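Local coordinates for CEL44C (Paenibacillus polymyxa, PDB 2YIH), which is a xyloglucanase that cleaves xyloglucan and probably other beta-1,4-glucans, this chain being the glycoside hydrolase family 44 part of a longer multidomain protein, at residues A189-T194 against E201-K206; R211-S216 against D264-S269; T109-G114 against V157-F162; G181-N186 against V280-W285. The protein carries 8 engineered substitutions. All coordinates share one frame; numbering follows the deposited sequence.

Contact 1: residues A189-T194 against E201-K206; sequences ALWSHT and EKVGAK. With XYS (alpha-D-xylopyranose), chain B; BGC (beta-D-glucopyranose), chain C.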
# COMPACT_ATOMS: atom_id res chain seq x y z
N ALA A 189 10.74 -12.23 5.83
CA ALA A 189 10.72 -13.67 5.51
C ALA A 189 11.34 -13.96 4.17
O ALA A 189 11.68 -15.11 3.90
CB ALA A 189 9.30 -14.24 5.58
N LEU A 190 11.61 -12.89 3.39
CA LEU A 190 12.37 -12.99 2.14
C LEU A 190 13.81 -12.51 2.23
O LEU A 190 14.54 -12.62 1.23
CB LEU A 190 11.63 -12.31 0.97
CG LEU A 190 10.28 -12.95 0.64
CD1 LEU A 190 9.75 -12.33 -0.63
CD2 LEU A 190 10.31 -14.46 0.52
N TRP A 191 14.25 -12.06 3.41
CA TRP A 191 15.63 -11.61 3.52
C TRP A 191 16.60 -12.66 2.97
O TRP A 191 17.58 -12.32 2.29
CB TRP A 191 16.00 -11.32 4.97
CG TRP A 191 15.51 -10.03 5.50
CD1 TRP A 191 14.99 -8.96 4.79
CD2 TRP A 191 15.45 -9.68 6.89
NE1 TRP A 191 14.64 -7.95 5.68
CE2 TRP A 191 14.91 -8.37 6.96
CE3 TRP A 191 15.81 -10.33 8.06
CZ2 TRP A 191 14.73 -7.70 8.19
CZ3 TRP A 191 15.64 -9.67 9.31
CH2 TRP A 191 15.10 -8.37 9.35
N SER A 192 16.38 -13.93 3.31
CA SER A 192 17.39 -14.94 2.91
C SER A 192 17.35 -15.24 1.43
O SER A 192 18.30 -15.81 0.88
CB SER A 192 17.25 -16.24 3.73
OG SER A 192 16.04 -16.87 3.42
N HIS A 193 16.27 -14.85 0.77
CA HIS A 193 16.16 -15.06 -0.68
C HIS A 193 16.56 -13.80 -1.48
O HIS A 193 17.32 -13.87 -2.47
CB HIS A 193 14.73 -15.50 -1.01
CG HIS A 193 14.46 -15.64 -2.49
ND1 HIS A 193 14.73 -16.80 -3.18
CD2 HIS A 193 13.99 -14.75 -3.40
CE1 HIS A 193 14.43 -16.62 -4.46
NE2 HIS A 193 13.98 -15.39 -4.62
N THR A 194 16.02 -12.66 -1.08
CA THR A 194 16.28 -11.37 -1.74
C THR A 194 17.62 -10.79 -1.36
O THR A 194 18.35 -10.23 -2.22
CB THR A 194 15.17 -10.37 -1.36
OG1 THR A 194 13.91 -10.92 -1.79
CG2 THR A 194 15.41 -8.99 -2.05
N GLU A 201 20.68 -16.57 6.50
CA GLU A 201 19.83 -17.55 7.20
C GLU A 201 18.37 -17.10 7.16
O GLU A 201 18.09 -15.88 7.12
CB GLU A 201 20.30 -17.74 8.67
CG GLU A 201 21.68 -18.39 8.78
CD GLU A 201 22.09 -18.70 10.22
OE1 GLU A 201 21.25 -19.20 11.00
OE2 GLU A 201 23.28 -18.50 10.55
N LYS A 202 17.45 -18.06 7.12
CA LYS A 202 16.02 -17.71 7.19
C LYS A 202 15.75 -17.00 8.52
O LYS A 202 16.19 -17.46 9.58
CB LYS A 202 15.13 -18.93 7.08
CG LYS A 202 15.14 -19.57 5.69
CD LYS A 202 14.37 -20.91 5.67
CE LYS A 202 12.85 -20.70 5.87
NZ LYS A 202 12.27 -19.71 4.88
N VAL A 203 15.08 -15.86 8.47
CA VAL A 203 14.73 -15.12 9.70
C VAL A 203 13.88 -15.99 10.65
O VAL A 203 12.98 -16.75 10.22
CB VAL A 203 13.98 -13.77 9.34
CG1 VAL A 203 12.55 -14.09 8.86
CG2 VAL A 203 13.94 -12.83 10.57
N GLY A 204 14.18 -15.89 11.95
CA GLY A 204 13.33 -16.55 12.98
C GLY A 204 12.14 -15.70 13.38
O GLY A 204 12.15 -14.47 13.18
N ALA A 205 11.08 -16.35 13.88
CA ALA A 205 9.93 -15.60 14.40
C ALA A 205 10.32 -14.78 15.62
O ALA A 205 10.02 -13.59 15.69
CB ALA A 205 8.77 -16.51 14.71
N LYS A 206 11.03 -15.40 16.57
CA LYS A 206 11.48 -14.66 17.75
C LYS A 206 12.52 -13.62 17.36
O LYS A 206 12.48 -12.48 17.84
CB LYS A 206 12.03 -15.60 18.83
CG LYS A 206 12.47 -14.87 20.11
CD LYS A 206 13.26 -15.81 21.01
CE LYS A 206 13.48 -15.20 22.40
NZ LYS A 206 14.44 -14.07 22.38
C1 XYS B . 11.10 -17.25 -2.77
C2 XYS B . 11.59 -18.67 -3.03
C3 XYS B . 11.10 -19.55 -1.89
C4 XYS B . 11.71 -19.03 -0.60
C5 XYS B . 11.42 -17.54 -0.39
O2 XYS B . 11.10 -19.16 -4.27
O3 XYS B . 11.57 -20.88 -2.07
O4 XYS B . 11.20 -19.84 0.48
O5 XYS B . 11.71 -16.76 -1.58
C2 BGC C . 10.19 -12.16 -4.62
C3 BGC C . 10.54 -10.91 -3.80
C4 BGC C . 9.52 -9.81 -4.10
C5 BGC C . 8.08 -10.30 -4.02
C6 BGC C . 7.17 -9.21 -4.57
C1 BGC C . 8.74 -12.56 -4.32
O2 BGC C . 11.06 -13.25 -4.31
O3 BGC C . 11.85 -10.44 -4.14
O4 BGC C . 9.68 -8.65 -3.26
O5 BGC C . 7.92 -11.50 -4.79
O6 BGC C . 7.70 -8.67 -5.79
O HOH W 1 12.76 -16.94 5.55
O HOH W 2 14.55 -14.56 5.76
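With chi1 at 73°, Val203 holds CG1 between its backbone N and carbonyl carbon and CG2 anti to N, which divides its two methyls between Ala189 and Trp191. CG1 rests on the main chain of Ala189, 3.8 Å from its CA. CG2 meets the six-membered part of the Trp191 indole at a slant, with CZ3 the nearest ring atom at 3.8 Å. The Trp191 chi1 of -78° lays that six-membered ring beside Val203 CG2, with NE1 hydrogen-bonded to Asp185 OD1. Both segments lie between TIM-barrel strand 181-184 and the first turn of helix 205-222, on the rim that carries the glycan. On that rim Leu190 CD2 lies 3.4 Å from C5 of the bound xylose (XYS), whose O5 sits over one face of the His193 ring, 3.1 Å above its plane and offset toward the ring's rim. Nearer Glu201, Ser192 CB packs 3.5 Å from Glu201 O, while Ser192 OG lies alongside the aliphatic CG of Lys202. Polar linkage runs through two waters. One accepts from both Ser192 N and Val203 N; the other donates to Ala189 O, 2.7 Å away, and accepts from Lys202 NZ, which is also hydrogen-bonded to Gln243 O.

Contact 2: residues R211-S216 against D264-S269; sequences RSVSLS and DQMRLS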
# COMPACT_ATOMS: atom_id res chain seq x y z
N ARG A 211 14.32 -8.03 16.83
CA ARG A 211 14.88 -6.96 16.00
C ARG A 211 13.92 -5.78 15.92
O ARG A 211 14.34 -4.63 15.97
CB ARG A 211 15.14 -7.49 14.58
CG ARG A 211 16.40 -8.34 14.49
CD ARG A 211 16.63 -8.79 13.05
NE ARG A 211 17.79 -9.69 12.95
CZ ARG A 211 19.05 -9.27 12.88
NH1 ARG A 211 19.33 -7.97 12.92
NH2 ARG A 211 20.05 -10.15 12.84
N SER A 212 12.64 -6.10 15.85
CA SER A 212 11.58 -5.10 15.73
C SER A 212 11.44 -4.25 16.99
O SER A 212 11.29 -3.03 16.94
CB SER A 212 10.23 -5.82 15.46
OG SER A 212 10.26 -6.45 14.18
N VAL A 213 11.44 -4.93 18.13
CA VAL A 213 11.36 -4.21 19.42
C VAL A 213 12.56 -3.31 19.61
O VAL A 213 12.40 -2.14 19.97
CB VAL A 213 11.24 -5.20 20.58
CG1 VAL A 213 11.47 -4.48 21.96
CG2 VAL A 213 9.91 -5.91 20.49
N SER A 214 13.76 -3.81 19.30
CA SER A 214 14.96 -2.97 19.44
C SER A 214 14.93 -1.73 18.54
O SER A 214 15.28 -0.63 18.97
CB SER A 214 16.23 -3.79 19.16
OG SER A 214 17.37 -2.96 19.29
N LEU A 215 14.51 -1.90 17.29
CA LEU A 215 14.54 -0.77 16.34
C LEU A 215 13.40 0.21 16.71
O LEU A 215 13.62 1.43 16.74
CB LEU A 215 14.38 -1.27 14.90
CG LEU A 215 14.22 -0.19 13.82
CD1 LEU A 215 15.32 0.88 13.88
CD2 LEU A 215 14.21 -0.93 12.42
N SER A 216 12.23 -0.32 17.04
CA SER A 216 11.08 0.52 17.34
C SER A 216 11.38 1.37 18.57
O SER A 216 11.15 2.58 18.56
CB SER A 216 9.81 -0.29 17.59
OG SER A 216 8.70 0.60 17.71
N ASP A 264 0.58 -10.33 19.11
CA ASP A 264 0.58 -10.57 20.55
C ASP A 264 1.95 -10.26 21.15
O ASP A 264 2.05 -9.66 22.22
CB ASP A 264 0.17 -12.03 20.81
CG ASP A 264 -0.13 -12.31 22.28
OD1 ASP A 264 -0.66 -11.44 22.97
OD2 ASP A 264 0.11 -13.47 22.71
N GLN A 265 3.02 -10.66 20.45
CA GLN A 265 4.37 -10.43 20.98
C GLN A 265 4.74 -8.96 20.97
O GLN A 265 5.38 -8.48 21.91
CB GLN A 265 5.43 -11.26 20.20
CG GLN A 265 5.29 -12.79 20.41
CD GLN A 265 5.43 -13.21 21.88
OE1 GLN A 265 4.56 -13.90 22.45
NE2 GLN A 265 6.46 -12.71 22.51
N MET A 266 4.29 -8.22 19.95
CA MET A 266 4.52 -6.76 19.93
C MET A 266 3.71 -6.06 21.02
O MET A 266 4.21 -5.14 21.68
CB MET A 266 4.27 -6.16 18.53
CG MET A 266 5.28 -6.66 17.45
SD MET A 266 6.98 -6.23 17.87
CE MET A 266 7.00 -4.47 17.49
N ARG A 267 2.50 -6.56 21.26
CA ARG A 267 1.67 -6.05 22.36
C ARG A 267 2.34 -6.28 23.71
O ARG A 267 2.48 -5.35 24.52
CB ARG A 267 0.29 -6.67 22.32
CG ARG A 267 -0.65 -5.98 23.26
CD ARG A 267 -1.56 -6.93 23.85
NE ARG A 267 -2.49 -6.23 24.74
CZ ARG A 267 -3.73 -6.64 24.92
NH1 ARG A 267 -4.15 -7.72 24.29
NH2 ARG A 267 -4.57 -5.96 25.71
N LEU A 268 2.84 -7.50 23.92
CA LEU A 268 3.58 -7.85 25.15
C LEU A 268 4.84 -7.02 25.33
O LEU A 268 5.10 -6.47 26.42
CB LEU A 268 3.98 -9.34 25.14
CG LEU A 268 2.93 -10.40 25.40
CD1 LEU A 268 3.39 -11.77 24.90
CD2 LEU A 268 2.66 -10.45 26.89
N SER A 269 5.66 -6.89 24.27
CA SER A 269 6.85 -6.09 24.37
C SER A 269 6.55 -4.62 24.66
O SER A 269 7.29 -3.96 25.40
CB SER A 269 7.68 -6.24 23.09
OG SER A 269 8.10 -7.60 22.93
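Val213 and Ser269 make the closest contact across the helices, a carbon-carbon van der Waals approach: Val213 CG2 presses to 3.4 Å from Ser269 CB, shorter than usual for such a pair, and Ser269 OG lies beside the same methyl at 3.5 Å. That methyl stands anti to the carbonyl carbon of Val213 and is the branch that faces the other helix. Met266 supplies the rest of the apolar surface. The bend at its chi2 (-61°) brings SD to 3.9 Å from Val213 CG2, and the further bend at chi3 turns the terminal CE to Ser212 CB, 4.0 Å away. The two helices are successive outer helices of the TIM barrel, following strands 181-184 and 227-233. Their axes come within 10.7 Å and run 43° from parallel; each helix contributes one serine and one larger apolar side chain, and 175 Å² is buried. The hydrogen bonds of the Ser269 and Ser212 hydroxyls stay within their own helices. Ser269 OG donates to Gln265 O at 3.0 Å, tilted 33° from the carbonyl plane, while Ser269 N reaches that oxygen from the opposite face. A glycine in place of Ser269 removes both CB and OG, which would probably open a gap beside Val213 CG2 and cost Gln265 O its side-chain donor. On helix 205-222, Ser212 OG bonds to Leu208 O, whereas Ser216 OG reaches outside its helix to Leu277 O, in the connection beyond helix 258-273.

Contact 3: residues T109-G114 against V157-F162; sequences TLPMAG and VYVDEF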
# COMPACT_ATOMS: atom_id res chain seq x y z
N THR A 109 11.23 3.69 5.06
CA THR A 109 11.75 2.43 5.60
C THR A 109 13.09 2.64 6.29
O THR A 109 13.96 3.37 5.77
CB THR A 109 11.93 1.44 4.43
OG1 THR A 109 10.65 1.23 3.83
CG2 THR A 109 12.46 0.06 4.90
N LEU A 110 13.29 1.89 7.38
CA LEU A 110 14.55 1.91 8.16
C LEU A 110 15.10 0.50 8.08
O LEU A 110 14.35 -0.45 7.86
CB LEU A 110 14.25 2.25 9.63
CG LEU A 110 13.66 3.66 9.81
CD1 LEU A 110 13.43 3.91 11.29
CD2 LEU A 110 14.63 4.69 9.26
N PRO A 111 16.43 0.36 8.22
CA PRO A 111 17.03 -0.98 7.97
C PRO A 111 17.01 -1.86 9.24
O PRO A 111 17.30 -1.36 10.34
CB PRO A 111 18.50 -0.63 7.63
CG PRO A 111 18.76 0.64 8.44
CD PRO A 111 17.44 1.43 8.40
N MET A 112 16.79 -3.16 9.06
CA MET A 112 16.73 -4.06 10.22
C MET A 112 17.40 -5.42 9.95
O MET A 112 17.57 -6.23 10.85
CB MET A 112 15.25 -4.22 10.65
CG MET A 112 15.05 -4.55 12.08
SD MET A 112 13.30 -4.66 12.54
CE MET A 112 12.66 -5.82 11.33
N ALA A 113 17.77 -5.69 8.70
CA ALA A 113 18.34 -7.00 8.39
C ALA A 113 19.75 -7.14 8.95
O ALA A 113 20.22 -8.27 9.15
CB ALA A 113 18.30 -7.28 6.85
N GLY A 114 20.42 -6.00 9.16
CA GLY A 114 21.56 -5.90 10.07
C GLY A 114 22.76 -5.15 9.49
O GLY A 114 23.66 -4.73 10.24
N VAL A 157 26.33 2.45 10.86
CA VAL A 157 25.32 3.46 10.54
C VAL A 157 24.34 3.40 11.70
O VAL A 157 23.99 2.32 12.14
CB VAL A 157 24.64 3.12 9.20
CG1 VAL A 157 23.45 3.96 8.98
CG2 VAL A 157 25.66 3.30 8.04
N TYR A 158 23.99 4.55 12.27
CA TYR A 158 23.17 4.56 13.48
C TYR A 158 21.76 5.00 13.12
O TYR A 158 21.58 6.08 12.60
CB TYR A 158 23.75 5.58 14.46
CG TYR A 158 25.11 5.16 14.99
CD1 TYR A 158 25.22 4.10 15.88
CD2 TYR A 158 26.29 5.79 14.53
CE1 TYR A 158 26.47 3.70 16.38
CE2 TYR A 158 27.56 5.37 15.00
CZ TYR A 158 27.62 4.34 15.93
OH TYR A 158 28.86 3.96 16.43
N VAL A 159 20.76 4.19 13.43
CA VAL A 159 19.43 4.50 12.90
C VAL A 159 18.84 5.68 13.65
O VAL A 159 18.22 6.57 13.04
CB VAL A 159 18.48 3.30 12.94
CG1 VAL A 159 17.14 3.69 12.31
CG2 VAL A 159 19.08 2.13 12.17
N ASP A 160 19.03 5.74 14.97
CA ASP A 160 18.44 6.86 15.71
C ASP A 160 19.08 8.21 15.36
O ASP A 160 18.42 9.25 15.42
CB ASP A 160 18.33 6.58 17.24
CG ASP A 160 19.68 6.50 17.95
OD1 ASP A 160 20.75 6.40 17.32
OD2 ASP A 160 19.64 6.51 19.20
N GLU A 161 20.35 8.18 14.95
CA GLU A 161 21.04 9.35 14.43
C GLU A 161 20.35 9.85 13.15
O GLU A 161 20.19 11.05 12.93
CB GLU A 161 22.51 9.04 14.17
CG GLU A 161 23.31 10.28 13.76
CD GLU A 161 24.80 10.05 13.84
OE1 GLU A 161 25.29 9.15 13.15
OE2 GLU A 161 25.45 10.72 14.66
N PHE A 162 19.95 8.92 12.31
CA PHE A 162 19.26 9.29 11.10
C PHE A 162 17.88 9.90 11.45
O PHE A 162 17.45 10.89 10.83
CB PHE A 162 19.09 8.05 10.24
CG PHE A 162 18.26 8.29 9.00
CD1 PHE A 162 18.60 9.33 8.12
CD2 PHE A 162 17.14 7.52 8.75
CE1 PHE A 162 17.84 9.54 6.97
CE2 PHE A 162 16.37 7.74 7.60
CZ PHE A 162 16.76 8.73 6.72
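Leu110 meets both Val159 and Phe162 with its branched end, which chi1 of -64° directs toward helix 159-170, the side chain crossing both partners at a slant. CD1 meets Val159 CG1 at 3.9 Å. CD2 chiefly approaches the Phe162 ring, in its plane and at the rim rather than over a face, 3.8 Å from CD2 and 3.9 Å from CE2 of the ring; it also lies near Val159 CG1, at 4.1 Å. Val159 is itself divided: its CG1, anti to the backbone N (chi1 -177°), serves Leu110, while CG2 points at the proline ring, 4.0 Å from Pro111 CG. These side chains pack helix 159-170 against the C-terminal end of barrel strand 105-110, within the beta-alpha-beta crossover that carries the chain from that strand to the adjacent parallel strand 181-184. The small sheet of strands 115-117, 135-139 and 156-158 is inserted ahead of the helix, and its Val138 also touches Pro111 and Val159. Tyr158 takes the N-cap position, with Phe162 N bonded to Tyr158 O at 3.3 Å in the first turn. Cutting Val159 back to an alanine takes away both methyls, and Leu110 CD1 and Pro111 CG would probably be left facing a gap between strand end and helix. Beyond the two segments, the Phe162 ring meets that of Trp55, their planes at about 40°. The neighbour of Trp55 in the chain is the calcium ligand Glu56, and the calcium ion lies about 10 Å from the Phe162 side chain.

Contact 4: residues G181-N186 against V280-W285; sequences GYALDN and VFDVHW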
# COMPACT_ATOMS: atom_id res chain seq x y z
N GLY A 181 5.71 8.38 9.24
CA GLY A 181 5.76 6.92 9.40
C GLY A 181 7.13 6.33 9.11
O GLY A 181 7.82 6.75 8.17
N TYR A 182 7.49 5.30 9.88
CA TYR A 182 8.72 4.54 9.62
C TYR A 182 8.38 3.07 9.57
O TYR A 182 7.60 2.60 10.42
CB TYR A 182 9.79 4.75 10.72
CG TYR A 182 10.28 6.18 10.79
CD1 TYR A 182 11.16 6.68 9.86
CD2 TYR A 182 9.81 7.04 11.78
CE1 TYR A 182 11.55 8.02 9.90
CE2 TYR A 182 10.22 8.37 11.85
CZ TYR A 182 11.13 8.83 10.94
OH TYR A 182 11.54 10.14 10.97
N ALA A 183 8.98 2.35 8.63
CA ALA A 183 8.70 0.93 8.47
C ALA A 183 9.93 0.14 8.90
O ALA A 183 11.08 0.56 8.65
CB ALA A 183 8.36 0.59 6.97
N LEU A 184 9.65 -1.00 9.53
CA LEU A 184 10.66 -1.92 10.04
C LEU A 184 11.14 -2.81 8.87
O LEU A 184 10.76 -3.96 8.76
CB LEU A 184 10.11 -2.75 11.22
CG LEU A 184 9.56 -1.89 12.38
CD1 LEU A 184 8.89 -2.86 13.40
CD2 LEU A 184 10.66 -1.08 13.07
N ASP A 185 12.05 -2.25 8.08
CA ASP A 185 12.65 -2.93 6.92
C ASP A 185 11.52 -3.35 5.94
O ASP A 185 10.48 -2.67 5.85
CB ASP A 185 13.50 -4.11 7.41
CG ASP A 185 14.61 -4.49 6.41
OD1 ASP A 185 14.29 -5.10 5.37
OD2 ASP A 185 15.75 -4.14 6.68
N ASN A 186 11.71 -4.48 5.24
CA ASN A 186 10.89 -4.84 4.10
C ASN A 186 10.99 -6.35 3.93
O ASN A 186 12.10 -6.88 3.75
CB ASN A 186 11.42 -4.15 2.82
CG ASN A 186 10.62 -4.51 1.58
OD1 ASN A 186 11.05 -5.36 0.77
ND2 ASN A 186 9.44 -3.94 1.46
N VAL A 280 1.05 0.23 13.08
CA VAL A 280 0.35 -0.20 11.87
C VAL A 280 0.86 -1.56 11.46
O VAL A 280 2.08 -1.74 11.28
CB VAL A 280 0.60 0.79 10.70
CG1 VAL A 280 -0.24 0.41 9.46
CG2 VAL A 280 0.31 2.27 11.14
N PHE A 281 -0.06 -2.50 11.31
CA PHE A 281 0.27 -3.84 10.87
C PHE A 281 0.28 -3.79 9.37
O PHE A 281 -0.71 -3.38 8.75
CB PHE A 281 -0.73 -4.87 11.40
CG PHE A 281 -0.33 -6.30 11.10
CD1 PHE A 281 0.57 -6.96 11.92
CD2 PHE A 281 -0.80 -6.94 9.95
CE1 PHE A 281 0.98 -8.28 11.61
CE2 PHE A 281 -0.40 -8.24 9.64
CZ PHE A 281 0.51 -8.91 10.47
N ASP A 282 1.44 -4.14 8.79
CA ASP A 282 1.85 -3.75 7.44
C ASP A 282 2.06 -5.04 6.63
O ASP A 282 2.89 -5.88 7.01
CB ASP A 282 3.17 -2.98 7.59
CG ASP A 282 3.76 -2.48 6.27
OD1 ASP A 282 3.53 -3.12 5.23
OD2 ASP A 282 4.48 -1.47 6.29
N VAL A 283 1.24 -5.25 5.60
CA VAL A 283 1.41 -6.39 4.67
C VAL A 283 1.55 -5.94 3.20
O VAL A 283 1.13 -4.84 2.82
CB VAL A 283 0.23 -7.38 4.77
CG1 VAL A 283 0.13 -7.95 6.18
CG2 VAL A 283 -1.08 -6.72 4.35
N HIS A 284 2.18 -6.80 2.40
CA HIS A 284 2.10 -6.72 0.94
C HIS A 284 1.14 -7.79 0.40
O HIS A 284 1.01 -8.86 0.98
CB HIS A 284 3.50 -6.91 0.36
CG HIS A 284 4.46 -5.84 0.81
ND1 HIS A 284 5.81 -5.85 0.51
CD2 HIS A 284 4.22 -4.68 1.47
CE1 HIS A 284 6.37 -4.76 1.00
NE2 HIS A 284 5.43 -4.02 1.59
N TRP A 285 0.51 -7.49 -0.73
CA TRP A 285 -0.49 -8.39 -1.30
C TRP A 285 -0.43 -8.37 -2.82
O TRP A 285 -0.92 -7.43 -3.46
CB TRP A 285 -1.87 -7.98 -0.80
CG TRP A 285 -3.00 -8.84 -1.33
CD1 TRP A 285 -3.92 -8.47 -2.25
CD2 TRP A 285 -3.37 -10.14 -0.87
NE1 TRP A 285 -4.84 -9.50 -2.44
CE2 TRP A 285 -4.52 -10.54 -1.61
CE3 TRP A 285 -2.84 -11.03 0.08
CZ2 TRP A 285 -5.18 -11.77 -1.38
CZ3 TRP A 285 -3.51 -12.28 0.29
CH2 TRP A 285 -4.63 -12.63 -0.46
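Ala183 and Asp282 face each other across 8.4 Å between their CA atoms, and Asn186 and His284 across 9.5 Å, spacings too wide for paired neighbours because strands 181-184 and 280-285 are the fourth and sixth of the closed eight-stranded parallel TIM barrel, with strand 227-233 between them. The contact is therefore made by side chains inside the barrel, and it buries just 92 Å². Deeper in, the Ala183 methyl CB lies a loose 4.4 Å from Asp282 OD2, while the other carboxylate oxygen, OD1, is hydrogen-bonded to Thr357 OG1 on strand 353-359. Toward the C-terminal ends of the strands, the Asn186 amide meets the edge of the His284 ring near CE1. CG of Asn186 stands anti to its backbone N (chi1 179°), which extends the amide to the imidazole; the side chains cross at about a right angle with their planes 44° apart. In the imidazole, ND1 is hydrogen-bonded to Glu187 OE2, and NE2 has a weak bond to Thr357 OG1. Glu187 belongs to the glycan pocket, so the ND1 bond is consistent with His284 being a second-shell residue that helps to position it. A bound glucose lies about 5 Å from the Asn186 side chain. The chain reaches Asn186 through an inverse gamma turn centred on Leu184, with a weak 3.0 Å bond from Asp185 N to Ala183 O. Just beyond the turn, Asn186 N donates to Asp185 OD1 at 2.7 Å, meeting that oxygen on its anti side, 22° out of the carboxylate plane.

From the N terminus, contact 3 closes first, joining the end of strand 105-110 to the start of helix 159-170 before the chain enters the next barrel strand, 181-184. Contact 4 opens there and closes only at strand 280-285, so the loop it bounds encloses contacts 1 and 2, which follow one another in series; none of the loops cross. Helix 205-222 is common to contacts 1 and 2, linking the glycan-bearing rim to the barrel's outer helical layer. Contacts 3 and 4 share the barrel sheet, where Leu110 N lies 2.9 Å from Ala183 O between neighbouring strands, and Asp185 of contact 4 ties in both contact 1 and contact 3, its OD2 2.8 Å from Met112 N.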